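Local coordinates for protoporphyrinogen oxidase (Exiguobacterium sibiricum, PDB 3LOV), which probably catalyses the FAD-dependent, oxygen-driven oxidation of coproporphyrinogen III to coproporphyrin III in heme b biosynthesis, at residues N86-L98 against I325-Y338. Numbering follows the deposited sequence.
Sequences NTSQAFILDTGGL and IEGTGFVVNRRAPY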
loop_
_atom_site.group_PDB
_atom_site.type_symbol
_atom_site.label_atom_id
_atom_site.label_comp_id
_atom_site.label_asym_id
_atom_site.label_seq_id
_atom_site.Cartn_x
_atom_site.Cartn_y
_atom_site.Cartn_z
ATOM N N ASN A 86 15.812 -9.158 -1.000
ATOM C CA ASN A 86 16.259 -10.551 -0.930
ATOM C C ASN A 86 15.067 -11.448 -0.697
ATOM O O ASN A 86 14.153 -11.110 0.089
ATOM C CB ASN A 86 17.215 -10.744 0.261
ATOM C CG ASN A 86 18.530 -10.035 0.069
ATOM O OD1 ASN A 86 19.057 -10.004 -1.030
ATOM N ND2 ASN A 86 19.058 -9.451 1.128
ATOM N N THR A 87 15.078 -12.594 -1.352
ATOM C CA THR A 87 14.094 -13.647 -1.121
ATOM C C THR A 87 14.803 -14.797 -0.407
ATOM O O THR A 87 15.961 -15.078 -0.716
ATOM C CB THR A 87 13.509 -14.116 -2.473
ATOM O OG1 THR A 87 14.541 -14.701 -3.279
ATOM C CG2 THR A 87 12.917 -12.927 -3.232
ATOM N N SER A 88 14.140 -15.450 0.549
ATOM C CA SER A 88 14.692 -16.693 1.159
ATOM C C SER A 88 13.578 -17.674 1.579
ATOM O O SER A 88 13.158 -18.490 0.756
ATOM C CB SER A 88 15.712 -16.428 2.276
ATOM O OG SER A 88 15.152 -15.765 3.392
ATOM N N GLN A 89 13.102 -17.601 2.823
ATOM C CA GLN A 89 11.903 -18.338 3.228
ATOM C C GLN A 89 10.891 -17.422 3.960
ATOM O O GLN A 89 11.239 -16.692 4.895
ATOM C CB GLN A 89 12.256 -19.571 4.098
ATOM C CG GLN A 89 11.035 -20.518 4.389
ATOM C CD GLN A 89 10.567 -21.338 3.166
ATOM O OE1 GLN A 89 11.259 -22.251 2.713
ATOM N NE2 GLN A 89 9.381 -21.017 2.646
ATOM N N ALA A 90 9.639 -17.466 3.520
ATOM C CA ALA A 90 8.569 -16.786 4.259
ATOM C C ALA A 90 7.598 -17.822 4.866
ATOM O O ALA A 90 7.550 -18.986 4.425
ATOM C CB ALA A 90 7.840 -15.811 3.356
ATOM N N PHE A 91 6.816 -17.368 5.852
ATOM C CA PHE A 91 6.013 -18.244 6.692
ATOM C C PHE A 91 4.607 -17.695 6.860
ATOM O O PHE A 91 4.354 -16.505 6.622
ATOM C CB PHE A 91 6.623 -18.393 8.101
ATOM C CG PHE A 91 8.015 -18.974 8.139
ATOM C CD1 PHE A 91 8.211 -20.358 8.171
ATOM C CD2 PHE A 91 9.139 -18.128 8.219
ATOM C CE1 PHE A 91 9.507 -20.893 8.243
ATOM C CE2 PHE A 91 10.435 -18.641 8.306
ATOM C CZ PHE A 91 10.627 -20.033 8.311
ATOM N N ILE A 92 3.692 -18.589 7.206
ATOM C CA ILE A 92 2.360 -18.243 7.730
ATOM C C ILE A 92 2.364 -18.713 9.169
ATOM O O ILE A 92 2.703 -19.876 9.436
ATOM C CB ILE A 92 1.163 -18.988 7.078
ATOM C CG1 ILE A 92 1.208 -18.974 5.548
ATOM C CG2 ILE A 92 -0.134 -18.350 7.486
ATOM C CD1 ILE A 92 0.782 -17.652 4.887
ATOM N N LEU A 93 1.986 -17.816 10.070
ATOM C CA LEU A 93 1.679 -18.133 11.455
ATOM C C LEU A 93 0.185 -18.283 11.632
ATOM O O LEU A 93 -0.585 -17.343 11.389
ATOM C CB LEU A 93 2.149 -17.005 12.373
ATOM C CG LEU A 93 2.028 -17.163 13.894
ATOM C CD1 LEU A 93 2.884 -18.324 14.419
ATOM C CD2 LEU A 93 2.488 -15.888 14.552
ATOM N N ASP A 94 -0.238 -19.470 12.038
ATOM C CA ASP A 94 -1.595 -19.658 12.539
ATOM C C ASP A 94 -1.605 -20.255 13.949
ATOM O O ASP A 94 -0.572 -20.312 14.624
ATOM C CB ASP A 94 -2.387 -20.504 11.566
ATOM C CG ASP A 94 -1.870 -21.922 11.441
ATOM O OD1 ASP A 94 -1.046 -22.406 12.265
ATOM O OD2 ASP A 94 -2.298 -22.556 10.463
ATOM N N THR A 95 -2.774 -20.708 14.383
ATOM C CA THR A 95 -2.928 -21.207 15.732
ATOM C C THR A 95 -2.080 -22.463 15.926
ATOM O O THR A 95 -1.618 -22.728 17.031
ATOM C CB THR A 95 -4.401 -21.468 16.068
ATOM O OG1 THR A 95 -4.985 -22.243 15.028
ATOM C CG2 THR A 95 -5.155 -20.205 16.136
ATOM N N GLY A 96 -1.819 -23.189 14.840
ATOM C CA GLY A 96 -0.937 -24.341 14.870
ATOM C C GLY A 96 0.553 -24.072 14.748
ATOM O O GLY A 96 1.323 -25.011 14.568
ATOM N N GLY A 97 0.981 -22.812 14.827
ATOM C CA GLY A 97 2.414 -22.477 14.747
ATOM C C GLY A 97 2.884 -21.835 13.442
ATOM O O GLY A 97 2.081 -21.341 12.647
ATOM N N LEU A 98 4.201 -21.849 13.239
ATOM C CA LEU A 98 4.847 -21.220 12.093
ATOM C C LEU A 98 5.059 -22.241 10.976
ATOM O O LEU A 98 5.847 -23.167 11.136
ATOM C CB LEU A 98 6.205 -20.644 12.504
ATOM C CG LEU A 98 6.490 -19.145 12.475
ATOM C CD1 LEU A 98 8.028 -18.964 12.494
ATOM C CD2 LEU A 98 5.865 -18.411 11.295
ATOM N N ILE A 325 13.707 -15.313 13.288
ATOM C CA ILE A 325 12.910 -15.917 12.234
ATOM C C ILE A 325 13.903 -16.449 11.164
ATOM O O ILE A 325 14.825 -15.727 10.763
ATOM C CB ILE A 325 11.894 -14.901 11.605
ATOM C CG1 ILE A 325 11.376 -13.877 12.637
ATOM C CG2 ILE A 325 10.726 -15.653 10.990
ATOM C CD1 ILE A 325 10.660 -12.669 12.018
ATOM N N GLU A 326 13.728 -17.699 10.713
ATOM C CA GLU A 326 14.672 -18.327 9.749
ATOM C C GLU A 326 14.273 -18.051 8.284
ATOM O O GLU A 326 14.025 -18.983 7.497
ATOM C CB GLU A 326 14.800 -19.858 9.990
ATOM C CG GLU A 326 15.437 -20.282 11.337
ATOM C CD GLU A 326 16.860 -19.747 11.560
ATOM O OE1 GLU A 326 17.642 -19.609 10.580
ATOM O OE2 GLU A 326 17.192 -19.476 12.741
ATOM N N GLY A 327 14.237 -16.766 7.924
ATOM C CA GLY A 327 13.793 -16.329 6.597
ATOM C C GLY A 327 13.514 -14.831 6.579
ATOM O O GLY A 327 13.947 -14.114 7.491
ATOM N N THR A 328 12.779 -14.339 5.576
ATOM C CA THR A 328 12.567 -12.883 5.463
ATOM C C THR A 328 11.436 -12.384 6.360
ATOM O O THR A 328 11.494 -11.238 6.792
ATOM C CB THR A 328 12.312 -12.436 4.043
ATOM O OG1 THR A 328 11.325 -13.298 3.455
ATOM C CG2 THR A 328 13.642 -12.464 3.232
ATOM N N GLY A 329 10.411 -13.218 6.600
ATOM C CA GLY A 329 9.379 -12.903 7.582
ATOM C C GLY A 329 8.148 -13.784 7.510
ATOM O O GLY A 329 8.159 -14.841 6.881
ATOM N N PHE A 330 7.083 -13.351 8.177
ATOM C CA PHE A 330 5.838 -14.120 8.219
ATOM C C PHE A 330 4.595 -13.225 8.232
ATOM O O PHE A 330 4.667 -12.082 8.698
ATOM C CB PHE A 330 5.827 -15.093 9.421
ATOM C CG PHE A 330 5.891 -14.423 10.783
ATOM C CD1 PHE A 330 4.731 -13.987 11.420
ATOM C CD2 PHE A 330 7.111 -14.277 11.456
ATOM C CE1 PHE A 330 4.786 -13.369 12.653
ATOM C CE2 PHE A 330 7.169 -13.667 12.710
ATOM C CZ PHE A 330 6.000 -13.224 13.311
ATOM N N VAL A 331 3.484 -13.759 7.707
ATOM C CA VAL A 331 2.142 -13.163 7.826
ATOM C C VAL A 331 1.306 -13.995 8.832
ATOM O O VAL A 331 1.546 -15.200 8.992
ATOM C CB VAL A 331 1.457 -13.096 6.451
ATOM C CG1 VAL A 331 2.173 -12.103 5.539
ATOM C CG2 VAL A 331 1.434 -14.480 5.787
ATOM N N VAL A 332 0.382 -13.352 9.553
ATOM C CA VAL A 332 -0.392 -14.018 10.597
ATOM C C VAL A 332 -1.860 -14.216 10.199
ATOM O O VAL A 332 -2.556 -13.287 9.752
ATOM C CB VAL A 332 -0.345 -13.232 11.928
ATOM C CG1 VAL A 332 -1.065 -14.009 13.103
ATOM C CG2 VAL A 332 1.101 -12.888 12.267
ATOM N N ASN A 333 -2.350 -15.434 10.403
ATOM C CA ASN A 333 -3.771 -15.694 10.229
ATOM C C ASN A 333 -4.535 -14.892 11.299
ATOM O O ASN A 333 -4.173 -14.904 12.478
ATOM C CB ASN A 333 -4.070 -17.179 10.326
ATOM C CG ASN A 333 -5.526 -17.503 10.024
ATOM O OD1 ASN A 333 -6.449 -16.842 10.523
ATOM N ND2 ASN A 333 -5.742 -18.520 9.203
ATOM N N ARG A 334 -5.549 -14.166 10.852
ATOM C CA ARG A 334 -6.333 -13.270 11.710
ATOM C C ARG A 334 -7.036 -14.022 12.857
ATOM O O ARG A 334 -7.377 -13.416 13.893
ATOM C CB ARG A 334 -7.386 -12.575 10.857
ATOM C CG ARG A 334 -8.502 -13.510 10.385
ATOM C CD ARG A 334 -9.230 -12.967 9.123
ATOM N NE ARG A 334 -9.760 -11.637 9.358
ATOM C CZ ARG A 334 -10.366 -10.888 8.433
ATOM N NH1 ARG A 334 -10.518 -11.310 7.189
ATOM N NH2 ARG A 334 -10.822 -9.693 8.759
ATOM N N ARG A 335 -7.257 -15.328 12.678
ATOM C CA ARG A 335 -7.845 -16.155 13.729
ATOM C C ARG A 335 -6.910 -16.470 14.896
ATOM O O ARG A 335 -7.391 -16.908 15.934
ATOM C CB ARG A 335 -8.400 -17.476 13.151
ATOM C CG ARG A 335 -9.501 -17.252 12.160
ATOM C CD ARG A 335 -9.750 -18.497 11.286
ATOM N NE ARG A 335 -10.663 -18.109 10.223
ATOM C CZ ARG A 335 -10.332 -17.352 9.177
ATOM N NH1 ARG A 335 -9.077 -16.895 9.047
ATOM N NH2 ARG A 335 -11.252 -17.040 8.264
ATOM N N ALA A 336 -5.602 -16.249 14.747
ATOM C CA ALA A 336 -4.623 -16.750 15.733
ATOM C C ALA A 336 -4.526 -15.776 16.894
ATOM O O ALA A 336 -4.821 -14.615 16.714
ATOM C CB ALA A 336 -3.217 -16.961 15.077
ATOM N N PRO A 337 -4.063 -16.224 18.078
ATOM C CA PRO A 337 -4.063 -15.307 19.242
ATOM C C PRO A 337 -2.859 -14.353 19.324
ATOM O O PRO A 337 -1.997 -14.512 20.196
ATOM C CB PRO A 337 -4.120 -16.286 20.427
ATOM C CG PRO A 337 -3.402 -17.501 19.922
ATOM C CD PRO A 337 -3.783 -17.615 18.482
ATOM N N TYR A 338 -2.803 -13.373 18.409
ATOM C CA TYR A 338 -1.686 -12.428 18.323
ATOM C C TYR A 338 -2.190 -11.044 17.981
ATOM O O TYR A 338 -3.198 -10.901 17.326
ATOM C CB TYR A 338 -0.673 -12.859 17.248
ATOM C CG TYR A 338 -0.097 -14.214 17.486
ATOM C CD1 TYR A 338 0.956 -14.379 18.380
ATOM C CD2 TYR A 338 -0.603 -15.323 16.855
ATOM C CE1 TYR A 338 1.502 -15.616 18.632
ATOM C CE2 TYR A 338 -0.072 -16.582 17.105
ATOM C CZ TYR A 338 0.990 -16.717 17.996
ATOM O OH TYR A 338 1.541 -17.952 18.270
HETATM O O HOH W 1 11.761 -14.983 1.646
HETATM O O HOH W 2 5.421 -14.613 5.077
HETATM O O HOH W 3 -3.500 -20.140 8.256
HETATM O O HOH W 4 0.797 -20.147 16.906
#
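Leu-93 and Val-331 join backbones where strand 90-94 runs parallel to strand 329-332, near one margin of the mixed beta-sheet of this flavin-containing amine oxidoreductase family member; strand 97-100, turning back after Asp-94, lies beyond. In the parallel pattern the strands donate in alternation: Val-331 N to Phe-91 O, then Leu-93 N to Val-331 O, and finally Asn-333 N to Leu-93 O, 2.8 Å and nearly straight at 171°.

Phe-91 begins with CB against CB of Phe-330, 3.6 Å away. With CG anti to the carbonyl carbon (chi1 -60°), its ring reaches back along 325-338: CD2 passes Gly-329 O at 3.7 Å, with Ile-325 CG2 also beside it, while CE2 and CZ bring the ring edge to the carbonyl of Glu-326, CZ standing 3.6 Å from its O. CG of Gln-89 rests over one face, offset toward the rim. Cutting Phe-91 back to an alanine would probably leave a gap beside Ile-325 and the Glu-326 carbonyl without its aromatic neighbour. Gly-327 CA lies 3.1 Å from Gln-89 O, a CA-H...O approach with no room for a CB.

On the same face of the sheet as Phe-91, Leu-93 sends CD2 over the Tyr-338 ring, a CH-pi contact 3.8 Å from the centroid. Ile-391 of helix 377-392 touches both, and Phe-330 too. On the opposite face, Ile-92 CD1 meets Val-331 CG2 tightly. Where the strands end, each segment makes a type I turn, and Thr-95 CG2 packs on Ala-336. Asn-333 OD1 closes an Asx turn, accepting from Arg-335 N and, in the guanidinium plane, from Arg-335 NH1 at 3.0 Å.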